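Local coordinates for protein predicted ATPase involved in replication control, Cdc46/Mcm family (Methanopyrus kandleri AV19, PDB 3F8T) that probably works as an ATP-dependent helicase of the MCM family that binds single-stranded DNA and unwinds DNA during replication, at residues I183-P188 against L404-R408; E195-A200 against L398-Y402; A226-S231 against A461-M465. The protein carries 2 engineered substitutions. Residue numbers count along the deposited sequence, not the author numbering.

Contact 1: residues I183-P188 against L404-R408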
loop_
_atom_site.group_PDB
_atom_site.type_symbol
_atom_site.label_atom_id
_atom_site.label_comp_id
_atom_site.label_asym_id
_atom_site.label_seq_id
_atom_site.Cartn_x
_atom_site.Cartn_y
_atom_site.Cartn_z
ATOM N N ILE A 183 -1.995 -3.332 -0.250
ATOM C CA ILE A 183 -0.931 -4.229 0.195
ATOM C C ILE A 183 -1.220 -5.681 -0.210
ATOM O O ILE A 183 -2.383 -6.056 -0.351
ATOM C CB ILE A 183 -0.638 -4.083 1.718
ATOM C CG1 ILE A 183 -1.851 -4.487 2.563
ATOM C CG2 ILE A 183 -0.195 -2.638 2.016
ATOM C CD1 ILE A 183 -1.491 -4.869 4.018
ATOM N N PRO A 184 -0.160 -6.480 -0.437
ATOM C CA PRO A 184 -0.309 -7.875 -0.840
ATOM C C PRO A 184 -1.099 -8.700 0.171
ATOM O O PRO A 184 -0.974 -8.489 1.376
ATOM C CB PRO A 184 1.143 -8.386 -0.917
ATOM C CG PRO A 184 1.965 -7.174 -1.103
ATOM C CD PRO A 184 1.257 -6.082 -0.343
ATOM N N GLU A 185 -1.904 -9.625 -0.343
ATOM C CA GLU A 185 -2.646 -10.589 0.460
ATOM C C GLU A 185 -1.777 -11.797 0.829
ATOM O O GLU A 185 -1.039 -12.325 -0.003
ATOM C CB GLU A 185 -3.863 -11.101 -0.315
ATOM C CG GLU A 185 -4.891 -10.048 -0.699
ATOM C CD GLU A 185 -6.028 -10.633 -1.521
ATOM O OE1 GLU A 185 -6.612 -11.668 -1.098
ATOM O OE2 GLU A 185 -6.338 -10.062 -2.591
ATOM N N VAL A 186 -1.893 -12.232 2.079
ATOM C CA VAL A 186 -1.252 -13.434 2.567
ATOM C C VAL A 186 -2.372 -14.401 2.953
ATOM O O VAL A 186 -3.284 -14.043 3.690
ATOM C CB VAL A 186 -0.343 -13.120 3.792
ATOM C CG1 VAL A 186 -0.140 -14.332 4.671
ATOM C CG2 VAL A 186 1.005 -12.568 3.337
ATOM N N HIS A 187 -2.309 -15.614 2.426
ATOM C CA HIS A 187 -3.263 -16.659 2.775
ATOM C C HIS A 187 -2.455 -17.814 3.364
ATOM O O HIS A 187 -1.949 -18.680 2.624
ATOM C CB HIS A 187 -4.099 -17.078 1.558
ATOM C CG HIS A 187 -4.902 -15.959 0.965
ATOM N ND1 HIS A 187 -5.994 -15.403 1.602
ATOM C CD2 HIS A 187 -4.769 -15.288 -0.205
ATOM C CE1 HIS A 187 -6.496 -14.437 0.853
ATOM N NE2 HIS A 187 -5.773 -14.349 -0.250
ATOM N N PRO A 188 -2.297 -17.809 4.704
ATOM C CA PRO A 188 -1.459 -18.783 5.392
ATOM C C PRO A 188 -2.084 -20.171 5.358
ATOM O O PRO A 188 -3.315 -20.296 5.386
ATOM C CB PRO A 188 -1.419 -18.262 6.833
ATOM C CG PRO A 188 -2.679 -17.487 6.991
ATOM C CD PRO A 188 -2.943 -16.871 5.643
ATOM N N LEU A 404 1.147 -8.345 7.371
ATOM C CA LEU A 404 0.262 -8.294 6.207
ATOM C C LEU A 404 -1.084 -8.933 6.515
ATOM O O LEU A 404 -2.164 -8.411 6.130
ATOM C CB LEU A 404 0.920 -9.022 5.029
ATOM C CG LEU A 404 2.010 -8.270 4.261
ATOM C CD1 LEU A 404 2.656 -9.200 3.247
ATOM C CD2 LEU A 404 1.438 -7.048 3.549
ATOM N N TYR A 405 -1.006 -10.090 7.158
ATOM C CA TYR A 405 -2.181 -10.831 7.575
ATOM C C TYR A 405 -3.029 -10.002 8.556
ATOM O O TYR A 405 -4.249 -9.796 8.351
ATOM C CB TYR A 405 -1.745 -12.159 8.194
ATOM C CG TYR A 405 -2.891 -13.055 8.586
ATOM C CD1 TYR A 405 -3.617 -13.757 7.625
ATOM C CD2 TYR A 405 -3.246 -13.205 9.921
ATOM C CE1 TYR A 405 -4.681 -14.581 8.000
ATOM C CE2 TYR A 405 -4.296 -14.019 10.300
ATOM C CZ TYR A 405 -4.998 -14.702 9.340
ATOM O OH TYR A 405 -6.037 -15.499 9.725
ATOM N N ALA A 406 -2.381 -9.503 9.602
ATOM C CA ALA A 406 -3.062 -8.747 10.660
ATOM C C ALA A 406 -3.808 -7.519 10.115
ATOM O O ALA A 406 -4.947 -7.252 10.517
ATOM C CB ALA A 406 -2.039 -8.321 11.746
ATOM N N ILE A 407 -3.160 -6.787 9.205
ATOM C CA ILE A 407 -3.736 -5.564 8.602
ATOM C C ILE A 407 -4.994 -5.883 7.810
ATOM O O ILE A 407 -6.001 -5.165 7.906
ATOM C CB ILE A 407 -2.730 -4.833 7.645
ATOM C CG1 ILE A 407 -1.552 -4.239 8.417
ATOM C CG2 ILE A 407 -3.450 -3.686 6.811
ATOM C CD1 ILE A 407 -0.415 -3.748 7.471
ATOM N N ARG A 408 -4.927 -6.938 7.003
ATOM C CA ARG A 408 -6.037 -7.297 6.119
ATOM C C ARG A 408 -7.191 -7.887 6.938
ATOM O O ARG A 408 -8.364 -7.637 6.648
ATOM C CB ARG A 408 -5.589 -8.315 5.056
ATOM C CG ARG A 408 -6.707 -8.654 4.021
ATOM C CD ARG A 408 -6.215 -9.658 2.972
ATOM N NE ARG A 408 -5.716 -10.866 3.629
ATOM C CZ ARG A 408 -6.431 -11.965 3.856
ATOM N NH1 ARG A 408 -7.699 -12.048 3.441
ATOM N NH2 ARG A 408 -5.873 -12.989 4.490
HETATM O O HOH W 1 -2.681 -8.766 3.427
#

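Contact 2: residues E195-A200 against L398-Y402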
loop_
_atom_site.group_PDB
_atom_site.type_symbol
_atom_site.label_atom_id
_atom_site.label_comp_id
_atom_site.label_asym_id
_atom_site.label_seq_id
_atom_site.Cartn_x
_atom_site.Cartn_y
_atom_site.Cartn_z
ATOM N N GLU A 195 1.652 -20.771 13.509
ATOM C CA GLU A 195 2.743 -19.875 13.924
ATOM C C GLU A 195 2.183 -18.507 14.298
ATOM O O GLU A 195 2.564 -17.933 15.315
ATOM C CB GLU A 195 3.780 -19.669 12.816
ATOM C CG GLU A 195 4.538 -20.899 12.342
ATOM C CD GLU A 195 5.677 -20.509 11.394
ATOM O OE1 GLU A 195 6.741 -20.048 11.874
ATOM O OE2 GLU A 195 5.497 -20.636 10.166
ATOM N N PHE A 196 1.286 -17.993 13.458
ATOM C CA PHE A 196 0.634 -16.692 13.688
ATOM C C PHE A 196 -0.078 -16.686 15.033
ATOM O O PHE A 196 0.102 -15.773 15.831
ATOM C CB PHE A 196 -0.370 -16.381 12.567
ATOM C CG PHE A 196 0.249 -15.992 11.236
ATOM C CD1 PHE A 196 1.629 -15.989 11.026
ATOM C CD2 PHE A 196 -0.584 -15.656 10.169
ATOM C CE1 PHE A 196 2.157 -15.628 9.794
ATOM C CE2 PHE A 196 -0.074 -15.315 8.921
ATOM C CZ PHE A 196 1.302 -15.298 8.727
ATOM N N ARG A 197 -0.885 -17.718 15.297
ATOM C CA ARG A 197 -1.624 -17.767 16.553
ATOM C C ARG A 197 -0.689 -17.810 17.753
ATOM O O ARG A 197 -0.940 -17.142 18.750
ATOM C CB ARG A 197 -2.626 -18.926 16.594
ATOM C CG ARG A 197 -3.486 -18.948 17.869
ATOM C CD ARG A 197 -4.237 -17.613 18.103
ATOM N NE ARG A 197 -5.028 -17.178 16.947
ATOM C CZ ARG A 197 -5.570 -15.966 16.829
ATOM N NH1 ARG A 197 -5.404 -15.073 17.795
ATOM N NH2 ARG A 197 -6.275 -15.643 15.747
ATOM N N GLU A 198 0.405 -18.564 17.639
ATOM C CA GLU A 198 1.415 -18.600 18.695
ATOM C C GLU A 198 2.058 -17.239 18.930
ATOM O O GLU A 198 2.235 -16.830 20.075
ATOM C CB GLU A 198 2.478 -19.655 18.394
ATOM C CG GLU A 198 1.967 -21.084 18.639
ATOM C CD GLU A 198 2.919 -22.132 18.105
ATOM O OE1 GLU A 198 4.146 -21.933 18.235
ATOM O OE2 GLU A 198 2.439 -23.148 17.559
ATOM N N LEU A 199 2.384 -16.536 17.850
ATOM C CA LEU A 199 2.967 -15.193 17.971
ATOM C C LEU A 199 1.985 -14.260 18.681
ATOM O O LEU A 199 2.350 -13.595 19.656
ATOM C CB LEU A 199 3.389 -14.647 16.592
ATOM C CG LEU A 199 4.145 -13.312 16.498
ATOM C CD1 LEU A 199 5.285 -13.237 17.501
ATOM C CD2 LEU A 199 4.664 -13.083 15.074
ATOM N N ALA A 200 0.736 -14.242 18.223
ATOM C CA ALA A 200 -0.332 -13.447 18.860
ATOM C C ALA A 200 -0.491 -13.664 20.369
ATOM O O ALA A 200 -0.701 -12.711 21.124
ATOM C CB ALA A 200 -1.654 -13.685 18.161
ATOM N N LEU A 398 8.410 -14.312 8.448
ATOM C CA LEU A 398 7.288 -14.545 9.333
ATOM C C LEU A 398 6.724 -13.220 9.829
ATOM O O LEU A 398 5.525 -12.981 9.701
ATOM C CB LEU A 398 7.665 -15.456 10.517
ATOM C CG LEU A 398 6.543 -15.655 11.561
ATOM C CD1 LEU A 398 5.398 -16.516 11.042
ATOM C CD2 LEU A 398 7.040 -16.180 12.918
ATOM N N LEU A 399 7.592 -12.361 10.359
ATOM C CA LEU A 399 7.169 -11.059 10.886
ATOM C C LEU A 399 6.398 -10.239 9.854
ATOM O O LEU A 399 5.348 -9.667 10.164
ATOM C CB LEU A 399 8.379 -10.262 11.395
ATOM C CG LEU A 399 9.111 -10.853 12.612
ATOM C CD1 LEU A 399 10.223 -9.911 13.095
ATOM C CD2 LEU A 399 8.147 -11.162 13.732
ATOM N N ARG A 400 6.915 -10.180 8.633
ATOM C CA ARG A 400 6.276 -9.366 7.588
ATOM C C ARG A 400 4.945 -9.971 7.143
ATOM O O ARG A 400 3.950 -9.260 6.951
ATOM C CB ARG A 400 7.197 -9.225 6.386
ATOM C CG ARG A 400 6.757 -8.135 5.409
ATOM C CD ARG A 400 7.522 -8.224 4.096
ATOM N NE ARG A 400 8.916 -8.626 4.306
ATOM C CZ ARG A 400 9.429 -9.822 4.017
ATOM N NH1 ARG A 400 8.678 -10.785 3.480
ATOM N NH2 ARG A 400 10.712 -10.052 4.262
ATOM N N ARG A 401 4.936 -11.292 6.955
ATOM C CA ARG A 401 3.692 -11.980 6.570
ATOM C C ARG A 401 2.605 -11.894 7.652
ATOM O O ARG A 401 1.427 -11.728 7.326
ATOM C CB ARG A 401 3.969 -13.432 6.174
ATOM C CG ARG A 401 4.602 -13.552 4.804
ATOM C CD ARG A 401 5.045 -14.983 4.554
ATOM N NE ARG A 401 3.900 -15.863 4.381
ATOM C CZ ARG A 401 3.233 -16.019 3.241
ATOM N NH1 ARG A 401 3.589 -15.352 2.144
ATOM N NH2 ARG A 401 2.208 -16.858 3.205
ATOM N N TYR A 402 2.997 -11.989 8.921
ATOM C CA TYR A 402 2.068 -11.795 10.040
ATOM C C TYR A 402 1.460 -10.396 9.995
ATOM O O TYR A 402 0.265 -10.243 10.194
ATOM C CB TYR A 402 2.811 -11.956 11.363
ATOM C CG TYR A 402 1.997 -11.805 12.633
ATOM C CD1 TYR A 402 1.317 -12.887 13.167
ATOM C CD2 TYR A 402 1.978 -10.602 13.342
ATOM C CE1 TYR A 402 0.597 -12.779 14.339
ATOM C CE2 TYR A 402 1.267 -10.474 14.528
ATOM C CZ TYR A 402 0.577 -11.569 15.026
ATOM O OH TYR A 402 -0.110 -11.479 16.211
#

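Contact 3: residues A226-S231 against A461-M465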
loop_
_atom_site.group_PDB
_atom_site.type_symbol
_atom_site.label_atom_id
_atom_site.label_comp_id
_atom_site.label_asym_id
_atom_site.label_seq_id
_atom_site.Cartn_x
_atom_site.Cartn_y
_atom_site.Cartn_z
ATOM N N ALA A 226 7.061 -0.345 15.852
ATOM C CA ALA A 226 6.264 -1.577 15.716
ATOM C C ALA A 226 4.767 -1.255 15.565
ATOM O O ALA A 226 4.108 -1.708 14.627
ATOM C CB ALA A 226 6.489 -2.491 16.902
ATOM N N LEU A 227 4.236 -0.438 16.469
ATOM C CA LEU A 227 2.815 -0.108 16.411
ATOM C C LEU A 227 2.496 0.749 15.173
ATOM O O LEU A 227 1.436 0.626 14.573
ATOM C CB LEU A 227 2.366 0.554 17.726
ATOM C CG LEU A 227 2.419 -0.377 18.959
ATOM C CD1 LEU A 227 2.269 0.428 20.224
ATOM C CD2 LEU A 227 1.342 -1.476 18.899
ATOM N N GLN A 228 3.417 1.615 14.769
ATOM C CA GLN A 228 3.220 2.315 13.487
ATOM C C GLN A 228 2.989 1.353 12.294
ATOM O O GLN A 228 2.066 1.555 11.498
ATOM C CB GLN A 228 4.367 3.288 13.191
ATOM C CG GLN A 228 4.196 3.987 11.833
ATOM C CD GLN A 228 5.332 4.918 11.530
ATOM O OE1 GLN A 228 6.500 4.547 11.672
ATOM N NE2 GLN A 228 5.006 6.153 11.117
ATOM N N LEU A 229 3.798 0.302 12.195
ATOM C CA LEU A 229 3.601 -0.712 11.140
ATOM C C LEU A 229 2.189 -1.283 11.171
ATOM O O LEU A 229 1.539 -1.406 10.138
ATOM C CB LEU A 229 4.619 -1.853 11.259
ATOM C CG LEU A 229 6.039 -1.480 10.787
ATOM C CD1 LEU A 229 7.033 -2.541 11.293
ATOM C CD2 LEU A 229 6.119 -1.337 9.278
ATOM N N PHE A 230 1.704 -1.557 12.374
ATOM C CA PHE A 230 0.363 -2.113 12.577
ATOM C C PHE A 230 -0.770 -1.081 12.456
ATOM O O PHE A 230 -1.950 -1.404 12.677
ATOM C CB PHE A 230 0.320 -2.874 13.898
ATOM C CG PHE A 230 0.937 -4.253 13.800
ATOM C CD1 PHE A 230 2.309 -4.435 13.981
ATOM C CD2 PHE A 230 0.146 -5.357 13.484
ATOM C CE1 PHE A 230 2.878 -5.701 13.861
ATOM C CE2 PHE A 230 0.707 -6.629 13.374
ATOM C CZ PHE A 230 2.074 -6.799 13.568
ATOM N N SER A 231 -0.415 0.148 12.087
ATOM C CA SER A 231 -1.428 1.177 11.823
ATOM C C SER A 231 -1.626 1.408 10.324
ATOM O O SER A 231 -2.400 2.282 9.926
ATOM C CB SER A 231 -1.041 2.489 12.498
ATOM O OG SER A 231 -0.079 3.171 11.725
ATOM N N ALA A 461 -3.714 -0.185 16.963
ATOM C CA ALA A 461 -2.560 -0.878 16.388
ATOM C C ALA A 461 -2.133 -2.081 17.219
ATOM O O ALA A 461 -1.859 -3.166 16.669
ATOM C CB ALA A 461 -1.386 0.089 16.183
ATOM N N HIS A 462 -2.115 -1.924 18.546
ATOM C CA HIS A 462 -1.743 -3.038 19.397
ATOM C C HIS A 462 -2.802 -4.158 19.337
ATOM O O HIS A 462 -2.463 -5.343 19.375
ATOM C CB HIS A 462 -1.465 -2.611 20.837
ATOM C CG HIS A 462 -0.957 -3.735 21.686
ATOM N ND1 HIS A 462 0.295 -4.289 21.510
ATOM C CD2 HIS A 462 -1.551 -4.451 22.667
ATOM C CE1 HIS A 462 0.463 -5.280 22.371
ATOM N NE2 HIS A 462 -0.643 -5.400 23.082
ATOM N N ALA A 463 -4.079 -3.790 19.226
ATOM C CA ALA A 463 -5.129 -4.811 19.080
ATOM C C ALA A 463 -4.940 -5.584 17.762
ATOM O O ALA A 463 -5.081 -6.812 17.730
ATOM C CB ALA A 463 -6.529 -4.184 19.179
ATOM N N ARG A 464 -4.591 -4.889 16.678
ATOM C CA ARG A 464 -4.254 -5.595 15.421
ATOM C C ARG A 464 -3.096 -6.580 15.616
ATOM O O ARG A 464 -3.098 -7.694 15.066
ATOM C CB ARG A 464 -3.931 -4.602 14.288
ATOM C CG ARG A 464 -5.141 -3.761 13.895
ATOM C CD ARG A 464 -4.977 -2.985 12.582
ATOM N NE ARG A 464 -4.401 -1.701 12.905
ATOM C CZ ARG A 464 -5.069 -0.573 13.053
ATOM N NH1 ARG A 464 -6.377 -0.497 12.838
ATOM N NH2 ARG A 464 -4.395 0.498 13.380
ATOM N N MET A 465 -2.112 -6.165 16.416
ATOM C CA MET A 465 -0.926 -6.974 16.706
ATOM C C MET A 465 -1.264 -8.254 17.473
ATOM O O MET A 465 -0.489 -9.227 17.447
ATOM C CB MET A 465 0.050 -6.135 17.523
ATOM C CG MET A 465 1.485 -6.535 17.432
ATOM S SD MET A 465 2.431 -5.303 18.362
ATOM C CE MET A 465 3.065 -4.256 17.086
#

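Contact 1: residues I183-P188 against L404-R408
A single water bridges loop and helix: it donates to Pro184 O at 2.7 Å and to Leu404 O at 2.8 Å, so two backbone carbonyls that could not bond to each other are joined. Within the helix, Leu404 O also accepts from Arg408 N at 3.3 Å. Direct polar contact is slight. Arg408 NH2 reaches Val186 O at 2.9 Å, a weak hydrogen bond because the angle at the hydrogen is poor. The Arg408 side chain lies along the loop, its CD 3.9 Å from Glu185 CG, with one face of the guanidinium toward His187 CE1. His187 is held in place from its own side of the contact, NE2 donating to Glu185 OE1 at 2.9 Å.

Apolar packing forms the rest of the interface. Ile183 and Val186 both point toward the helix and flank Leu404: Ile183 CD1 lies 3.7 Å from Leu404 CD2 and Val186 CG2 3.8 Å from Leu404 CD1. Ile183 CD1 also meets Ile407 CG2 at 3.6 Å. Farther along the loop, Pro188 CG rests 3.7 Å from Tyr405 CE1, and Leu193 and Phe196 of helix 190-201 continue this patch. Pro264 packs against both Ile183 and Leu404.

The extended loop thus runs over one side of helix 396-409. It is the connection that leads from the last strand of the OB-fold region, 176-180, to helix 190-201, and here that interdomain linker is laid against the first helix of the AAA-lid region, as part of the multidomain MCM architecture.

Contact 2: residues E195-A200 against L398-Y402
Helices 195-200 and 398-402 cross almost at right angles, with a signed angle of -88° and axes 10.9 Å apart at closest approach, a spacing that leaves room for large side chains between them. The closest CA atoms, those of Phe196 and Tyr402, are 6.3 Å apart.

Two aromatic residues fill much of that space. The edge of Tyr402 is directed at the face of Phe196 in a T-shaped stack, with centroids 5.5 Å apart and planes at 84°. Tyr402 CA sits over the same Phe196 ring, 4.1 Å from its centroid, as a CH-pi contact. Leu199 CD2 makes a second one, 3.9 Å from the centroid of the Tyr402 ring and nearly on its normal, so the tyrosine is covered by the leucine on one face while its edge meets the phenylalanine. Leu398 closes the apolar cluster, its CD1 lying 3.6 Å from Phe196 CE1 at the ring edge. At the far end, Ala200 is small enough to let Tyr402 OH approach its CB to 3.3 Å; that hydroxyl is hydrogen-bonded to Met465 O.

Toward the surface, Arg401 packs its CB 4.1 Å from Phe196 CZ and directs its guanidinium to a salt bridge with Glu192. Phe208 of helix 204-212 also touches both Leu399 and Tyr402.

This is orthogonal helix-helix packing around an aromatic core, and it joins helix 190-201, near the start of the MCM P-loop region, to the first helix of the AAA lid.

Contact 3: residues A226-S231 against A461-M465
Arg464 NE donates to Phe230 O in a very short hydrogen bond of 2.5 Å, and its NH2 adds a weak one to the same oxygen at 3.2 Å. The carbonyl lies just past the end of helix 219-229, where it is available to a side-chain donor. The third guanidinium nitrogen, NH1, forms a salt bridge with Glu238. Nearby, Ser231 OG donates to Gln228 O at 2.7 Å and Ser231 N reaches the same oxygen at 2.9 Å, bonds that hold the chain in a turn as it leaves the helix.

Packing spreads from this point. Ala461, whose side chain is a single methyl group, allows close approach: its CB lies 3.3 Å from Leu227 O and 4.1 Å from Phe230 CB, and the CA atoms of Phe230 and Ala461 come within 5.0 Å. Met465 covers the Phe230 ring, with CG over the face 3.9 Å from the centroid and SD 4.8 Å away in a Met-aromatic contact. Its CE presses on Phe230 CD1 at 3.2 Å and also meets Leu227 CD2 at 3.7 Å. Leu227 CD2 extends to His462 CB at 3.6 Å, and Leu482 of helix 473-489 lies against the same leucine.

Every touching residue is buried. The contact joins the C-terminal end of helix 219-229 in the P-loop region to helix 449-465 of the lid, a core interface between the ATPase and lid subdomains of an AAA+ module.

All three contacts lie where the P-loop region and the linker meet the lid. Contacts 1 and 2 share helix 396-409, with centres about 11 Å apart; the centre of contact 3 lies about 14 Å from that of contact 1 and 13 Å from that of contact 2. Along the chain the first segments come in the order 183-188, 195-200, 226-231, and their partners follow far downstream as 398-402, 404-408 and 461-465. Contact 2 therefore falls within the span of contact 1, while contact 3 crosses both. Phe196 links contacts 1 and 2 through Tyr405, Tyr402 OH probably hydrogen-bonds Met465 O between contacts 2 and 3, and Ala406 touches Phe230 and Arg464. Linker, P-loop region and lid thus form one continuous packed unit.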